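Probable enoyl-CoA hydratase/isomerase (Mycobacterium abscessus, PDB 3SWX) probably acts on enoyl-CoA thioesters as a hydratase or isomerase of the crotonase family. Local coordinates at residues Gln95-Pro104 with Gln213-Arg224. Sequence-based numbering, arbitrary orientation.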
loop_
_atom_site.group_PDB
_atom_site.type_symbol
_atom_site.label_atom_id
_atom_site.label_comp_id
_atom_site.label_asym_id
_atom_site.label_seq_id
_atom_site.Cartn_x
_atom_site.Cartn_y
_atom_site.Cartn_z
ATOM N N GLN B 95 -5.853 11.739 15.390
ATOM C CA GLN B 95 -4.411 11.953 15.218
ATOM C C GLN B 95 -4.050 12.547 13.837
ATOM O O GLN B 95 -3.105 12.112 13.172
ATOM C CB GLN B 95 -3.652 10.658 15.487
ATOM C CG GLN B 95 -3.913 10.074 16.881
ATOM C CD GLN B 95 -3.388 8.665 17.040
ATOM O OE1 GLN B 95 -2.187 8.423 16.930
ATOM N NE2 GLN B 95 -4.286 7.721 17.282
ATOM N N VAL B 96 -4.799 13.568 13.455
ATOM C CA VAL B 96 -4.613 14.301 12.202
ATOM C C VAL B 96 -4.259 15.785 12.405
ATOM O O VAL B 96 -4.404 16.569 11.478
ATOM C CB VAL B 96 -5.886 14.241 11.334
ATOM C CG1 VAL B 96 -6.070 12.879 10.739
ATOM C CG2 VAL B 96 -7.114 14.659 12.147
ATOM N N ASP B 97 -3.812 16.173 13.601
ATOM C CA ASP B 97 -3.420 17.554 13.857
ATOM C C ASP B 97 -1.918 17.686 14.030
ATOM O O ASP B 97 -1.456 18.703 14.481
ATOM C CB ASP B 97 -4.123 18.129 15.104
ATOM C CG ASP B 97 -5.638 18.169 14.966
ATOM O OD1 ASP B 97 -6.149 18.362 13.839
ATOM O OD2 ASP B 97 -6.322 18.009 15.990
ATOM N N GLY B 98 -1.152 16.676 13.650
ATOM C CA GLY B 98 0.308 16.752 13.719
ATOM C C GLY B 98 0.906 15.945 14.863
ATOM O O GLY B 98 2.120 15.920 15.037
ATOM N N ARG B 99 0.054 15.271 15.626
ATOM C CA ARG B 99 0.503 14.490 16.764
ATOM C C ARG B 99 -0.115 13.095 16.756
ATOM O O ARG B 99 -1.321 12.945 16.571
ATOM C CB ARG B 99 0.118 15.235 18.045
ATOM C CG ARG B 99 0.721 14.671 19.323
ATOM C CD ARG B 99 0.344 15.547 20.517
ATOM N NE ARG B 99 0.744 14.949 21.785
ATOM C CZ ARG B 99 0.147 15.193 22.953
ATOM N NH1 ARG B 99 -0.914 16.006 23.022
ATOM N NH2 ARG B 99 0.592 14.609 24.062
ATOM N N GLN B 100 0.713 12.086 16.969
ATOM C CA GLN B 100 0.248 10.716 17.060
ATOM C C GLN B 100 0.700 10.025 18.352
ATOM O O GLN B 100 1.695 10.424 18.984
ATOM C CB GLN B 100 0.745 9.917 15.854
ATOM C CG GLN B 100 0.120 10.343 14.560
ATOM C CD GLN B 100 1.095 10.960 13.626
ATOM O OE1 GLN B 100 1.660 12.046 13.890
ATOM N NE2 GLN B 100 1.312 10.281 12.499
ATOM N N LEU B 101 -0.027 8.969 18.710
ATOM C CA LEU B 101 0.304 8.138 19.879
ATOM C C LEU B 101 1.664 7.443 19.755
ATOM O O LEU B 101 2.017 6.918 18.689
ATOM C CB LEU B 101 -0.774 7.077 20.108
ATOM C CG LEU B 101 -2.132 7.599 20.583
ATOM C CD1 LEU B 101 -3.139 6.450 20.684
ATOM C CD2 LEU B 101 -1.966 8.341 21.938
ATOM N N SER B 102 2.396 7.423 20.865
ATOM C CA SER B 102 3.734 6.820 20.939
ATOM C C SER B 102 3.663 5.353 21.247
ATOM O O SER B 102 4.669 4.655 21.164
ATOM C CB SER B 102 4.557 7.471 22.066
ATOM O OG SER B 102 4.822 8.824 21.764
ATOM N N LYS B 103 2.477 4.899 21.636
ATOM C CA LYS B 103 2.273 3.517 22.048
ATOM C C LYS B 103 1.053 2.952 21.335
ATOM O O LYS B 103 0.227 3.717 20.799
ATOM C CB LYS B 103 2.105 3.425 23.563
ATOM C CG LYS B 103 3.282 3.958 24.328
ATOM C CD LYS B 103 3.090 3.792 25.804
ATOM C CE LYS B 103 2.056 4.740 26.369
ATOM N NZ LYS B 103 2.046 4.649 27.856
ATOM N N PRO B 104 0.933 1.614 21.329
ATOM C CA PRO B 104 -0.048 0.959 20.464
ATOM C C PRO B 104 -1.501 1.216 20.833
ATOM O O PRO B 104 -1.830 1.345 22.010
ATOM C CB PRO B 104 0.311 -0.521 20.590
ATOM C CG PRO B 104 1.745 -0.529 20.979
ATOM C CD PRO B 104 1.872 0.636 21.906
ATOM N N GLN B 213 7.953 0.923 20.983
ATOM C CA GLN B 213 7.889 2.363 20.751
ATOM C C GLN B 213 8.748 2.770 19.577
ATOM O O GLN B 213 8.307 3.560 18.731
ATOM C CB GLN B 213 8.293 3.132 21.996
ATOM C CG GLN B 213 7.235 3.091 23.096
ATOM C CD GLN B 213 7.718 3.769 24.352
ATOM O OE1 GLN B 213 8.536 4.694 24.286
ATOM N NE2 GLN B 213 7.202 3.339 25.502
ATOM N N ALA B 214 9.947 2.203 19.507
ATOM C CA ALA B 214 10.861 2.455 18.382
ATOM C C ALA B 214 10.257 1.995 17.043
ATOM O O ALA B 214 10.417 2.646 16.033
ATOM C CB ALA B 214 12.244 1.790 18.635
ATOM N N THR B 215 9.595 0.847 17.045
ATOM C CA THR B 215 8.898 0.338 15.859
ATOM C C THR B 215 7.847 1.346 15.321
ATOM O O THR B 215 7.814 1.668 14.118
ATOM C CB THR B 215 8.233 -1.033 16.170
ATOM O OG1 THR B 215 9.232 -1.969 16.623
ATOM C CG2 THR B 215 7.571 -1.595 14.935
ATOM N N LEU B 216 7.020 1.865 16.220
ATOM C CA LEU B 216 6.009 2.843 15.873
ATOM C C LEU B 216 6.660 4.140 15.415
ATOM O O LEU B 216 6.258 4.684 14.414
ATOM C CB LEU B 216 5.063 3.106 17.065
ATOM C CG LEU B 216 4.044 2.007 17.372
ATOM C CD1 LEU B 216 3.284 2.304 18.645
ATOM C CD2 LEU B 216 3.070 1.862 16.211
ATOM N N ARG B 217 7.687 4.593 16.138
ATOM C CA ARG B 217 8.356 5.863 15.854
ATOM C C ARG B 217 9.029 5.869 14.479
ATOM O O ARG B 217 8.829 6.790 13.682
ATOM C CB ARG B 217 9.368 6.212 16.970
ATOM C CG ARG B 217 10.019 7.611 16.836
ATOM C CD ARG B 217 10.831 8.020 18.079
ATOM N NE ARG B 217 11.925 7.091 18.360
ATOM C CZ ARG B 217 11.965 6.203 19.357
ATOM N NH1 ARG B 217 10.970 6.077 20.233
ATOM N NH2 ARG B 217 13.027 5.414 19.465
ATOM N N ASN B 218 9.810 4.844 14.180
ATOM C CA ASN B 218 10.498 4.822 12.911
ATOM C C ASN B 218 9.522 4.654 11.743
ATOM O O ASN B 218 9.697 5.287 10.705
ATOM C CB ASN B 218 11.557 3.737 12.896
ATOM C CG ASN B 218 12.497 3.878 11.737
ATOM O OD1 ASN B 218 12.297 3.270 10.674
ATOM N ND2 ASN B 218 13.531 4.713 11.919
ATOM N N ALA B 219 8.510 3.793 11.922
ATOM C CA ALA B 219 7.469 3.603 10.925
ATOM C C ALA B 219 6.759 4.928 10.606
ATOM O O ALA B 219 6.539 5.244 9.431
ATOM C CB ALA B 219 6.441 2.538 11.392
ATOM N N ARG B 220 6.408 5.698 11.641
ATOM C CA ARG B 220 5.771 7.000 11.418
ATOM C C ARG B 220 6.681 8.013 10.730
ATOM O O ARG B 220 6.228 8.772 9.888
ATOM C CB ARG B 220 5.263 7.614 12.707
ATOM C CG ARG B 220 4.086 6.893 13.334
ATOM C CD ARG B 220 3.523 7.743 14.463
ATOM N NE ARG B 220 2.792 6.967 15.465
ATOM C CZ ARG B 220 1.601 6.401 15.291
ATOM N NH1 ARG B 220 0.975 6.483 14.132
ATOM N NH2 ARG B 220 1.019 5.738 16.306
ATOM N N LEU B 221 7.956 8.033 11.115
ATOM C CA LEU B 221 8.950 8.927 10.502
ATOM C C LEU B 221 9.066 8.659 9.002
ATOM O O LEU B 221 9.129 9.598 8.213
ATOM C CB LEU B 221 10.315 8.765 11.170
ATOM C CG LEU B 221 11.410 9.743 10.717
ATOM C CD1 LEU B 221 10.926 11.166 10.821
ATOM C CD2 LEU B 221 12.712 9.521 11.523
ATOM N N ALA B 222 9.050 7.378 8.622
ATOM C CA ALA B 222 9.087 6.982 7.210
ATOM C C ALA B 222 7.936 7.588 6.410
ATOM O O ALA B 222 8.121 8.072 5.265
ATOM C CB ALA B 222 9.042 5.457 7.081
ATOM N N VAL B 223 6.739 7.511 6.985
ATOM C CA VAL B 223 5.565 8.073 6.348
ATOM C C VAL B 223 5.649 9.591 6.287
ATOM O O VAL B 223 5.360 10.162 5.238
ATOM C CB VAL B 223 4.278 7.656 7.048
ATOM C CG1 VAL B 223 3.067 8.425 6.486
ATOM C CG2 VAL B 223 4.087 6.146 6.904
ATOM N N ARG B 224 6.049 10.242 7.389
ATOM C CA ARG B 224 6.018 11.713 7.464
ATOM C C ARG B 224 7.175 12.405 6.760
ATOM O O ARG B 224 6.989 13.497 6.224
ATOM C CB ARG B 224 6.062 12.236 8.911
ATOM C CG ARG B 224 5.063 11.679 9.849
ATOM C CD ARG B 224 3.695 12.122 9.588
ATOM N NE ARG B 224 3.410 13.527 9.895
ATOM C CZ ARG B 224 2.167 13.998 10.057
ATOM N NH1 ARG B 224 1.128 13.172 10.020
ATOM N NH2 ARG B 224 1.954 15.291 10.279
HETATM O O HOH W 1 6.695 5.449 19.471
#
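Gln100 lies against two guanidinium groups at once. Gln100 CB sits over one face of the Arg220 guanidinium, 3.5 Å above the plane and displaced toward the rim, while the carbonyl of Leu101 takes the edge. There Arg220 NH2 donates to Leu101 O at 2.8 Å, a bond of ordinary length but bent (137° at the hydrogen), and NE adds a weak second one to the same oxygen. The Arg220 chain, extended from CG to NE, carries its head from the helix to this carbonyl. Gln100 bends at chi2 (114°), which turns its amide away from that head and toward Arg224, whose guanidinium has Gln100 OE1 above one face; the nearest approach of the two groups, Gln100 NE2 to Arg224 NH1, is 3.8 Å. Arg224 finds its stronger partner in Glu231 of the third subunit, with which it forms a salt bridge. In this crotonase-fold chain the contact joins the loop leading into strand 105-109 of the central sheet to helix 209-225 of the C-terminal helical region, within a trimer in which Arg220 also meets Trp160 of the second subunit. Within the loop, Leu101 N donates almost straight (171°) to Gln95 OE1, so Leu101 is held at both its backbone ends, N by Gln95 within the loop and O by Arg220 of the helix. Farther along, Leu216 rests CD1 against the Lys103-Pro104 peptide, 3.6 Å from Pro104 N, and against the proline ring. A water donates to both Ser102 O and Gln213 O, bridging loop and helix where Gln213 CG passes 3.6 Å from Ser102 O.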